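Local structure of endo-1,4-beta-xylanase (Pseudoalteromonas haloplanktis, 1H12) at residues T85-F96 / F151-W160; G341-V350 / N382-V393. The protein hydrolyses internal beta-1,4-xylosidic linkages of xylan as a cold-adapted glycoside hydrolase of family 8. All coordinates share one frame; numbering follows the deposited sequence. Where two conformers were deposited one is given.

How the interactions relate
From the N terminus, the chain first runs through 85-96, the end of helix 77-89 and the start of helix 93-107, and after a 54-residue excursion, 19 of its residues helical and 11 in strands, comes back at 151-160 to close interaction 1. Interaction 2 opens only later: 31 residues, including helix 358-369, separate segment 341-350 from 382-393, which lies against it. The two loops are thus in series, neither enclosing nor crossing the other. The centres of interactions 1 and 2 are about 19 Å apart. They touch nonetheless, as Leu-391 and Met-387 pack on Ala-86. Phe-397 adds a second bridge, touching Thr-85 and stacking on His-392.

Interaction 1: residues T85-F96 / F151-W160; sequences TAAVMLNKQEEF and FALLNASARW
The carbonyl oxygen of Val-88 is gripped twice: Val-88 O, close to the guanidinium plane, accepts from Arg-159 NH2 at 2.9 Å, and Asn-91 N bonds to the same oxygen as part of the Schellman motif that ends helix 77-89. Asn-91, at positive phi, takes the C-prime position, and its amide lies flat over the guanidinium, the planes 11° apart. Its OD1 also accepts a nearly straight bond from Trp-160 NE1 (2.8 Å), which approaches from above the carbonyl plane. That bond fixes the indole at its nitrogen edge, and both its faces are packed as well. Val-88 CG2 sits over one face, while the extended Gln-93 chain runs over the other, CG 3.8 Å from the centroid of the six-membered ring; its NE2 goes on to bond with Tyr-168. The far edge of the indole points into the face of Phe-96 in a T-shaped pair, with centroids 5.2 Å apart. A chi1 of -176° swings the Phe-96 ring away from its backbone N and out as a knob among Ala-152, Leu-153, Ala-156 and Trp-160. Val-88 is a second knob, between Ala-152, Asn-155, Ala-156 and Trp-160. Knobs-into-holes packing thus joins helices 77-89 and 93-107, on either side of their turn, to helix 143-160, which runs nearly parallel to 77-89, an arrangement consistent with the (alpha/alpha)6 barrel of family 8 enzymes.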
loop_
_atom_site.group_PDB
_atom_site.type_symbol
_atom_site.label_atom_id
_atom_site.label_comp_id
_atom_site.label_asym_id
_atom_site.label_seq_id
_atom_site.Cartn_x
_atom_site.Cartn_y
_atom_site.Cartn_z
ATOM N N THR A 85 -0.110 -8.529 -4.959
ATOM C CA THR A 85 -1.306 -7.810 -5.323
ATOM C C THR A 85 -1.284 -7.435 -6.808
ATOM O O THR A 85 -2.253 -7.616 -7.531
ATOM C CB THR A 85 -1.500 -6.607 -4.408
ATOM O OG1 THR A 85 -1.617 -7.044 -3.061
ATOM C CG2 THR A 85 -2.756 -5.841 -4.752
ATOM N N ALA A 86 -0.152 -6.909 -7.262
ATOM C CA ALA A 86 -0.036 -6.583 -8.659
ATOM C C ALA A 86 -0.220 -7.800 -9.537
ATOM O O ALA A 86 -0.904 -7.764 -10.576
ATOM C CB ALA A 86 1.324 -5.926 -8.925
ATOM N N ALA A 87 0.418 -8.906 -9.156
ATOM C CA ALA A 87 0.323 -10.131 -9.951
ATOM C C ALA A 87 -1.116 -10.616 -10.079
ATOM O O ALA A 87 -1.559 -10.986 -11.157
ATOM C CB ALA A 87 1.247 -11.193 -9.323
ATOM N N VAL A 88 -1.880 -10.657 -8.966
ATOM C CA VAL A 88 -3.241 -11.189 -9.069
ATOM C C VAL A 88 -4.097 -10.286 -9.941
ATOM O O VAL A 88 -4.954 -10.777 -10.682
ATOM C CB VAL A 88 -3.868 -11.510 -7.713
ATOM C CG1 VAL A 88 -4.194 -10.293 -6.873
ATOM C CG2 VAL A 88 -5.111 -12.368 -7.885
ATOM N N MET A 89 -3.895 -8.978 -9.901
ATOM C CA MET A 89 -4.700 -8.085 -10.723
ATOM C C MET A 89 -4.481 -8.310 -12.216
ATOM O O MET A 89 -5.393 -8.060 -13.018
ATOM C CB MET A 89 -4.434 -6.625 -10.381
ATOM C CG MET A 89 -4.865 -6.218 -8.961
ATOM S SD MET A 89 -6.593 -6.628 -8.624
ATOM C CE MET A 89 -6.552 -6.475 -6.865
ATOM N N LEU A 90 -3.288 -8.739 -12.605
ATOM C CA LEU A 90 -2.965 -8.985 -14.016
ATOM C C LEU A 90 -2.982 -10.450 -14.383
ATOM O O LEU A 90 -2.619 -10.808 -15.511
ATOM C CB LEU A 90 -1.653 -8.305 -14.368
ATOM C CG LEU A 90 -1.670 -6.779 -14.298
ATOM C CD1 LEU A 90 -0.334 -6.228 -14.643
ATOM C CD2 LEU A 90 -2.734 -6.140 -15.179
ATOM N N ASN A 91 -3.478 -11.285 -13.517
ATOM C CA ASN A 91 -3.637 -12.730 -13.816
ATOM C C ASN A 91 -2.279 -13.423 -13.987
ATOM O O ASN A 91 -2.130 -14.310 -14.810
ATOM C CB ASN A 91 -4.555 -12.995 -15.009
ATOM C CG ASN A 91 -5.597 -14.063 -14.729
ATOM O OD1 ASN A 91 -5.884 -14.400 -13.585
ATOM N ND2 ASN A 91 -6.178 -14.590 -15.824
ATOM N N LYS A 92 -1.295 -13.018 -13.173
ATOM C CA LYS A 92 0.082 -13.506 -13.265
ATOM C C LYS A 92 0.351 -14.535 -12.162
ATOM O O LYS A 92 0.945 -14.242 -11.121
ATOM C CB LYS A 92 1.056 -12.344 -13.201
ATOM C CG LYS A 92 0.814 -11.283 -14.262
ATOM C CD LYS A 92 1.185 -11.765 -15.647
ATOM C CE LYS A 92 1.047 -10.683 -16.664
ATOM N NZ LYS A 92 1.543 -11.159 -17.972
ATOM N N GLN A 93 -0.117 -15.765 -12.410
ATOM C CA GLN A 93 -0.171 -16.737 -11.344
ATOM C C GLN A 93 1.170 -17.271 -10.888
ATOM O O GLN A 93 1.394 -17.453 -9.682
ATOM C CB GLN A 93 -1.124 -17.875 -11.726
ATOM C CG GLN A 93 -1.402 -18.830 -10.574
ATOM C CD GLN A 93 -2.385 -19.896 -10.909
ATOM O OE1 GLN A 93 -2.687 -20.126 -12.133
ATOM N NE2 GLN A 93 -2.875 -20.588 -9.903
ATOM N N GLU A 94 2.066 -17.545 -11.814
ATOM C CA GLU A 94 3.366 -18.056 -11.447
ATOM C C GLU A 94 4.090 -17.059 -10.551
ATOM O O GLU A 94 4.724 -17.448 -9.554
ATOM C CB GLU A 94 4.228 -18.357 -12.683
ATOM N N GLU A 95 4.078 -15.807 -10.958
ATOM C CA GLU A 95 4.730 -14.744 -10.171
ATOM C C GLU A 95 4.122 -14.671 -8.785
ATOM O O GLU A 95 4.853 -14.557 -7.788
ATOM C CB GLU A 95 4.630 -13.415 -10.911
ATOM C CG GLU A 95 5.457 -13.310 -12.199
ATOM C CD GLU A 95 4.798 -13.911 -13.416
ATOM O OE1 GLU A 95 3.711 -14.498 -13.413
ATOM O OE2 GLU A 95 5.408 -13.680 -14.480
ATOM N N PHE A 96 2.796 -14.683 -8.715
ATOM C CA PHE A 96 2.093 -14.675 -7.439
ATOM C C PHE A 96 2.573 -15.828 -6.573
ATOM O O PHE A 96 2.940 -15.643 -5.393
ATOM C CB PHE A 96 0.601 -14.754 -7.663
ATOM C CG PHE A 96 -0.217 -14.645 -6.407
ATOM C CD1 PHE A 96 -0.316 -15.699 -5.520
ATOM C CD2 PHE A 96 -0.887 -13.471 -6.141
ATOM C CE1 PHE A 96 -1.029 -15.548 -4.354
ATOM C CE2 PHE A 96 -1.637 -13.337 -5.010
ATOM C CZ PHE A 96 -1.712 -14.377 -4.103
ATOM N N PHE A 151 -5.541 -9.639 1.423
ATOM C CA PHE A 151 -6.251 -9.126 0.259
ATOM C C PHE A 151 -5.865 -9.914 -1.005
ATOM O O PHE A 151 -6.720 -10.372 -1.772
ATOM C CB PHE A 151 -5.958 -7.640 0.093
ATOM C CG PHE A 151 -6.616 -7.031 -1.104
ATOM C CD1 PHE A 151 -7.988 -6.754 -1.138
ATOM C CD2 PHE A 151 -5.875 -6.715 -2.226
ATOM C CE1 PHE A 151 -8.600 -6.242 -2.234
ATOM C CE2 PHE A 151 -6.461 -6.171 -3.340
ATOM C CZ PHE A 151 -7.842 -5.939 -3.354
ATOM N N ALA A 152 -4.570 -10.021 -1.259
ATOM C CA ALA A 152 -4.110 -10.679 -2.446
ATOM C C ALA A 152 -4.503 -12.145 -2.503
ATOM O O ALA A 152 -4.918 -12.658 -3.555
ATOM C CB ALA A 152 -2.589 -10.510 -2.549
ATOM N N LEU A 153 -4.407 -12.850 -1.374
ATOM C CA LEU A 153 -4.762 -14.258 -1.282
ATOM C C LEU A 153 -6.256 -14.500 -1.520
ATOM O O LEU A 153 -6.647 -15.472 -2.187
ATOM C CB LEU A 153 -4.300 -14.830 0.046
ATOM C CG LEU A 153 -2.786 -15.001 0.178
ATOM C CD1 LEU A 153 -2.410 -15.112 1.649
ATOM C CD2 LEU A 153 -2.275 -16.207 -0.601
ATOM N N LEU A 154 -7.113 -13.627 -0.975
ATOM C CA LEU A 154 -8.536 -13.776 -1.227
ATOM C C LEU A 154 -8.845 -13.623 -2.687
ATOM O O LEU A 154 -9.686 -14.357 -3.246
ATOM C CB LEU A 154 -9.336 -12.753 -0.419
ATOM C CG LEU A 154 -9.490 -13.027 1.076
ATOM C CD1 LEU A 154 -10.104 -11.815 1.732
ATOM C CD2 LEU A 154 -10.314 -14.290 1.340
ATOM N N ASN A 155 -8.192 -12.671 -3.356
ATOM C CA ASN A 155 -8.386 -12.487 -4.789
ATOM C C ASN A 155 -7.857 -13.671 -5.600
ATOM O O ASN A 155 -8.473 -14.076 -6.568
ATOM C CB ASN A 155 -7.766 -11.175 -5.235
ATOM C CG ASN A 155 -8.628 -9.964 -4.908
ATOM O OD1 ASN A 155 -8.299 -9.242 -3.846
ATOM N ND2 ASN A 155 -9.602 -9.719 -5.643
ATOM N N ALA A 156 -6.705 -14.224 -5.184
ATOM C CA ALA A 156 -6.144 -15.402 -5.870
ATOM C C ALA A 156 -7.114 -16.570 -5.767
ATOM O O ALA A 156 -7.356 -17.268 -6.775
ATOM C CB ALA A 156 -4.809 -15.724 -5.248
ATOM N N SER A 157 -7.675 -16.802 -4.590
ATOM C CA SER A 157 -8.694 -17.830 -4.452
ATOM C C SER A 157 -9.827 -17.613 -5.435
ATOM O O SER A 157 -10.276 -18.563 -6.101
ATOM C CB SER A 157 -9.246 -17.771 -3.026
ATOM O OG SER A 157 -10.388 -18.613 -2.890
ATOM N N ALA A 158 -10.323 -16.400 -5.503
ATOM C CA ALA A 158 -11.467 -16.112 -6.354
ATOM C C ALA A 158 -11.165 -16.310 -7.819
ATOM O O ALA A 158 -12.011 -16.783 -8.565
ATOM C CB ALA A 158 -11.960 -14.703 -6.109
ATOM N N ARG A 159 -9.977 -15.932 -8.273
ATOM C CA ARG A 159 -9.635 -16.005 -9.676
ATOM C C ARG A 159 -9.208 -17.386 -10.111
ATOM O O ARG A 159 -9.510 -17.795 -11.243
ATOM C CB ARG A 159 -8.561 -14.995 -10.063
ATOM C CG ARG A 159 -8.956 -13.522 -9.797
ATOM C CD ARG A 159 -8.122 -12.556 -10.571
ATOM N NE ARG A 159 -8.520 -12.594 -11.985
ATOM C CZ ARG A 159 -7.986 -11.859 -12.944
ATOM N NH1 ARG A 159 -8.484 -11.940 -14.173
ATOM N NH2 ARG A 159 -6.965 -11.024 -12.692
ATOM N N TRP A 160 -8.481 -18.087 -9.254
ATOM C CA TRP A 160 -7.774 -19.289 -9.640
ATOM C C TRP A 160 -8.219 -20.569 -8.967
ATOM O O TRP A 160 -7.820 -21.673 -9.384
ATOM C CB TRP A 160 -6.258 -19.068 -9.417
ATOM C CG TRP A 160 -5.689 -17.907 -10.107
ATOM C CD1 TRP A 160 -6.057 -17.390 -11.312
ATOM C CD2 TRP A 160 -4.629 -17.036 -9.615
ATOM N NE1 TRP A 160 -5.330 -16.272 -11.600
ATOM C CE2 TRP A 160 -4.432 -16.041 -10.574
ATOM C CE3 TRP A 160 -3.862 -17.013 -8.464
ATOM C CZ2 TRP A 160 -3.467 -15.051 -10.442
ATOM C CZ3 TRP A 160 -2.899 -16.037 -8.314
ATOM C CH2 TRP A 160 -2.719 -15.052 -9.279
#

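Interaction 2: residues G341-V350 / N382-V393; sequences GEGQKAANAV and NGSLYMLAMLHV. With XYP (beta-D-xylopyranose), chain B.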
loop_
_atom_site.group_PDB
_atom_site.type_symbol
_atom_site.label_atom_id
_atom_site.label_comp_id
_atom_site.label_asym_id
_atom_site.label_seq_id
_atom_site.Cartn_x
_atom_site.Cartn_y
_atom_site.Cartn_z
ATOM N N GLY A 341 9.804 11.818 -5.884
ATOM C CA GLY A 341 10.113 10.798 -6.897
ATOM C C GLY A 341 8.881 10.144 -7.477
ATOM O O GLY A 341 7.756 10.589 -7.290
ATOM N N GLU A 342 9.123 9.090 -8.212
ATOM C CA GLU A 342 8.071 8.497 -8.977
ATOM C C GLU A 342 6.980 7.903 -8.105
ATOM O O GLU A 342 5.807 7.937 -8.459
ATOM C CB GLU A 342 8.581 7.429 -9.939
ATOM C CG GLU A 342 9.661 7.891 -10.921
ATOM C CD GLU A 342 11.052 7.695 -10.454
ATOM O OE1 GLU A 342 11.284 7.523 -9.242
ATOM O OE2 GLU A 342 11.954 7.684 -11.333
ATOM N N GLY A 343 7.372 7.317 -6.965
ATOM C CA GLY A 343 6.379 6.666 -6.116
ATOM C C GLY A 343 5.416 7.655 -5.478
ATOM O O GLY A 343 4.236 7.372 -5.321
ATOM N N GLN A 344 5.945 8.817 -5.094
ATOM C CA GLN A 344 5.116 9.850 -4.508
ATOM C C GLN A 344 4.171 10.402 -5.549
ATOM O O GLN A 344 2.964 10.618 -5.295
ATOM C CB GLN A 344 6.008 10.912 -3.879
ATOM C CG GLN A 344 5.289 11.906 -3.018
ATOM C CD GLN A 344 6.173 12.973 -2.475
ATOM O OE1 GLN A 344 7.379 12.996 -2.773
ATOM N NE2 GLN A 344 5.587 13.894 -1.686
ATOM N N LYS A 345 4.696 10.656 -6.760
ATOM C CA LYS A 345 3.848 11.108 -7.842
ATOM C C LYS A 345 2.779 10.065 -8.200
ATOM O O LYS A 345 1.648 10.424 -8.522
ATOM C CB LYS A 345 4.704 11.437 -9.057
ATOM C CG LYS A 345 5.573 12.634 -8.870
ATOM C CD LYS A 345 6.478 12.935 -10.053
ATOM C CE LYS A 345 7.192 14.283 -9.915
ATOM N NZ LYS A 345 8.222 14.462 -10.989
ATOM N N ALA A 346 3.134 8.803 -8.117
ATOM C CA ALA A 346 2.196 7.704 -8.364
ATOM C C ALA A 346 1.066 7.677 -7.307
ATOM O O ALA A 346 -0.109 7.578 -7.649
ATOM C CB ALA A 346 2.980 6.376 -8.351
ATOM N N ALA A 347 1.427 7.788 -6.044
ATOM C CA ALA A 347 0.455 7.834 -4.967
ATOM C C ALA A 347 -0.514 8.976 -5.189
ATOM O O ALA A 347 -1.718 8.837 -5.024
ATOM C CB ALA A 347 1.152 7.957 -3.638
ATOM N N ASN A 348 0.012 10.142 -5.573
ATOM C CA ASN A 348 -0.795 11.323 -5.743
ATOM C C ASN A 348 -1.721 11.207 -6.954
ATOM O O ASN A 348 -2.811 11.776 -6.969
ATOM C CB ASN A 348 0.082 12.565 -5.811
ATOM C CG ASN A 348 0.761 12.849 -4.492
ATOM O OD1 ASN A 348 0.251 12.409 -3.435
ATOM N ND2 ASN A 348 1.866 13.626 -4.510
ATOM N N ALA A 349 -1.292 10.469 -8.002
ATOM C CA ALA A 349 -2.166 10.229 -9.141
ATOM C C ALA A 349 -3.384 9.367 -8.737
ATOM O O ALA A 349 -4.500 9.606 -9.199
ATOM C CB ALA A 349 -1.411 9.615 -10.263
ATOM N N VAL A 350 -3.169 8.349 -7.892
ATOM C CA VAL A 350 -4.271 7.530 -7.450
ATOM C C VAL A 350 -5.256 8.323 -6.625
ATOM O O VAL A 350 -6.478 8.110 -6.686
ATOM C CB VAL A 350 -3.788 6.286 -6.691
ATOM C CG1 VAL A 350 -4.917 5.460 -6.190
ATOM C CG2 VAL A 350 -2.839 5.485 -7.558
ATOM N N ASN A 382 9.857 3.525 -5.066
ATOM C CA ASN A 382 9.287 4.217 -6.222
ATOM C C ASN A 382 8.623 3.281 -7.206
ATOM O O ASN A 382 7.524 3.550 -7.679
ATOM C CB ASN A 382 10.343 5.065 -6.908
ATOM C CG ASN A 382 10.740 6.295 -6.071
ATOM O OD1 ASN A 382 11.983 6.553 -5.901
ATOM N ND2 ASN A 382 9.829 7.021 -5.615
ATOM N N GLY A 383 9.286 2.185 -7.536
ATOM C CA GLY A 383 8.808 1.248 -8.509
ATOM C C GLY A 383 7.630 0.419 -8.010
ATOM O O GLY A 383 6.727 0.101 -8.786
ATOM N N SER A 384 7.615 0.075 -6.721
ATOM C CA SER A 384 6.494 -0.674 -6.194
ATOM C C SER A 384 5.209 0.165 -6.255
ATOM O O SER A 384 4.142 -0.326 -6.628
ATOM C CB SER A 384 6.766 -1.081 -4.768
ATOM O OG SER A 384 7.774 -2.061 -4.640
ATOM N N LEU A 385 5.304 1.432 -5.851
ATOM C CA LEU A 385 4.147 2.308 -5.929
ATOM C C LEU A 385 3.766 2.616 -7.346
ATOM O O LEU A 385 2.571 2.744 -7.653
ATOM C CB LEU A 385 4.388 3.606 -5.163
ATOM C CG LEU A 385 4.418 3.464 -3.649
ATOM C CD1 LEU A 385 4.694 4.837 -2.994
ATOM C CD2 LEU A 385 3.177 2.878 -3.103
ATOM N N TYR A 386 4.742 2.775 -8.234
ATOM C CA TYR A 386 4.473 3.025 -9.641
ATOM C C TYR A 386 3.620 1.886 -10.232
ATOM O O TYR A 386 2.642 2.125 -10.941
ATOM C CB TYR A 386 5.820 3.168 -10.368
ATOM C CG TYR A 386 5.681 3.532 -11.843
ATOM C CD1 TYR A 386 5.612 2.573 -12.817
ATOM C CD2 TYR A 386 5.607 4.853 -12.259
ATOM C CE1 TYR A 386 5.484 2.864 -14.158
ATOM C CE2 TYR A 386 5.469 5.166 -13.600
ATOM C CZ TYR A 386 5.399 4.171 -14.545
ATOM O OH TYR A 386 5.283 4.459 -15.877
ATOM N N MET A 387 3.979 0.649 -9.913
ATOM C CA MET A 387 3.211 -0.519 -10.375
ATOM C C MET A 387 1.793 -0.484 -9.854
ATOM O O MET A 387 0.839 -0.635 -10.619
ATOM C CB MET A 387 3.947 -1.802 -9.922
ATOM C CG MET A 387 3.260 -3.086 -10.314
ATOM S SD MET A 387 3.393 -3.573 -12.038
ATOM C CE MET A 387 1.837 -2.994 -12.772
ATOM N N LEU A 388 1.618 -0.275 -8.549
ATOM C CA LEU A 388 0.267 -0.220 -8.002
ATOM C C LEU A 388 -0.551 0.898 -8.640
ATOM O O LEU A 388 -1.714 0.687 -8.990
ATOM C CB LEU A 388 0.316 -0.041 -6.479
ATOM C CG LEU A 388 0.851 -1.214 -5.694
ATOM C CD1 LEU A 388 0.983 -0.802 -4.231
ATOM C CD2 LEU A 388 -0.032 -2.415 -5.803
ATOM N N ALA A 389 0.052 2.062 -8.804
ATOM C CA ALA A 389 -0.673 3.184 -9.377
ATOM C C ALA A 389 -1.099 2.888 -10.839
ATOM O O ALA A 389 -2.185 3.257 -11.258
ATOM C CB ALA A 389 0.172 4.419 -9.338
ATOM N N MET A 390 -0.208 2.245 -11.607
ATOM C CA MET A 390 -0.554 1.893 -12.956
ATOM C C MET A 390 -1.814 1.052 -13.010
ATOM O O MET A 390 -2.646 1.227 -13.917
ATOM C CB MET A 390 0.608 1.192 -13.682
ATOM C CG MET A 390 1.655 2.122 -14.250
ATOM S SD MET A 390 1.012 3.319 -15.433
ATOM C CE MET A 390 0.343 2.384 -16.293
ATOM N N LEU A 391 -1.989 0.117 -12.066
ATOM C CA LEU A 391 -3.184 -0.650 -11.961
ATOM C C LEU A 391 -4.402 0.215 -11.582
ATOM O O LEU A 391 -5.487 0.110 -12.199
ATOM C CB LEU A 391 -3.020 -1.805 -10.960
ATOM C CG LEU A 391 -1.901 -2.746 -11.310
ATOM C CD1 LEU A 391 -1.610 -3.638 -10.109
ATOM C CD2 LEU A 391 -2.253 -3.596 -12.527
ATOM N N HIS A 392 -4.235 1.067 -10.581
ATOM C CA HIS A 392 -5.304 1.892 -10.112
ATOM C C HIS A 392 -5.841 2.876 -11.117
ATOM O O HIS A 392 -7.027 3.206 -11.050
ATOM C CB HIS A 392 -4.872 2.673 -8.868
ATOM C CG HIS A 392 -4.918 1.889 -7.605
ATOM N ND1 HIS A 392 -6.096 1.422 -7.088
ATOM C CD2 HIS A 392 -3.913 1.532 -6.758
ATOM C CE1 HIS A 392 -5.797 0.777 -5.955
ATOM N NE2 HIS A 392 -4.484 0.834 -5.723
ATOM N N VAL A 393 -4.987 3.382 -11.985
ATOM C CA VAL A 393 -5.400 4.449 -12.921
ATOM C C VAL A 393 -5.830 3.926 -14.270
ATOM O O VAL A 393 -6.191 4.709 -15.150
ATOM C CB VAL A 393 -4.314 5.541 -13.091
ATOM C CG1 VAL A 393 -3.891 6.122 -11.772
ATOM C CG2 VAL A 393 -3.137 5.077 -13.920
HETATM O O1 XYP B . 15.567 8.613 -8.352
HETATM C C1 XYP B . 15.442 9.317 -7.103
HETATM C C2 XYP B . 14.190 8.964 -6.484
HETATM C C3 XYP B . 13.952 9.599 -5.164
HETATM C C4 XYP B . 15.253 9.633 -4.348
HETATM C C5 XYP B . 16.437 10.083 -5.185
HETATM O O2 XYP B . 13.042 9.169 -7.311
HETATM O O3 XYP B . 12.867 8.975 -4.479
HETATM O O4 XYP B . 15.136 10.371 -3.161
HETATM O O5 XYP B . 16.515 9.263 -6.356
#
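Gly-343 offers a bare patch of backbone against which Asn-382 settles, and there the two helices come so close that Gly-343 CA and Asn-382 CA are only 3.8 Å apart. Leu-385, one turn further on, fills the groove beside this patch, with CD1 3.5 Å from Gly-343 O. Next along the interface Ala-346 presses its small CB into the shallow dip formed by Leu-385 O, Tyr-386 CA and Ala-389, meeting Ala-389 CB at 3.6 Å. With Gly-343 and two alanines at the interface, the helix axes approach to 7.5 Å at an angle of 25°. Farther from the sugar a larger bump takes over. Val-350 sets both branches against His-392 from one side: CG2 drops between Ala-389 and the His-392 CB, 3.6 Å from Ala-389 CA, whereas CG1, anti to the backbone N (chi1 178°), lies over the imidazole face, 4.2 Å from its centroid. Phe-397 stacks on the same histidine, and Phe-368 of helix 358-369 covers Ala-346, Ala-349 and Ala-389.

At the opposite end the interface opens onto the bound xylose. Glu-342, bent at chi2, sets its carboxylate across the Asn-382 side chain, the two planes 63° apart, and brings OE1 to 3.1 Å from O2 of the sugar. Gly-341, having no side chain, leaves room for that hydroxyl, its CA standing 3.4 Å from the sugar O2. The Asn-382 carboxamide reaches the same edge of the sugar. Closely packed, nearly parallel helices thus bring the N-terminal end of helix 342-351 and Asn-382 together as one wall of the xylose-binding pocket, which Tyr-378 and Gln-327, hydrogen-bonded to the sugar, complete.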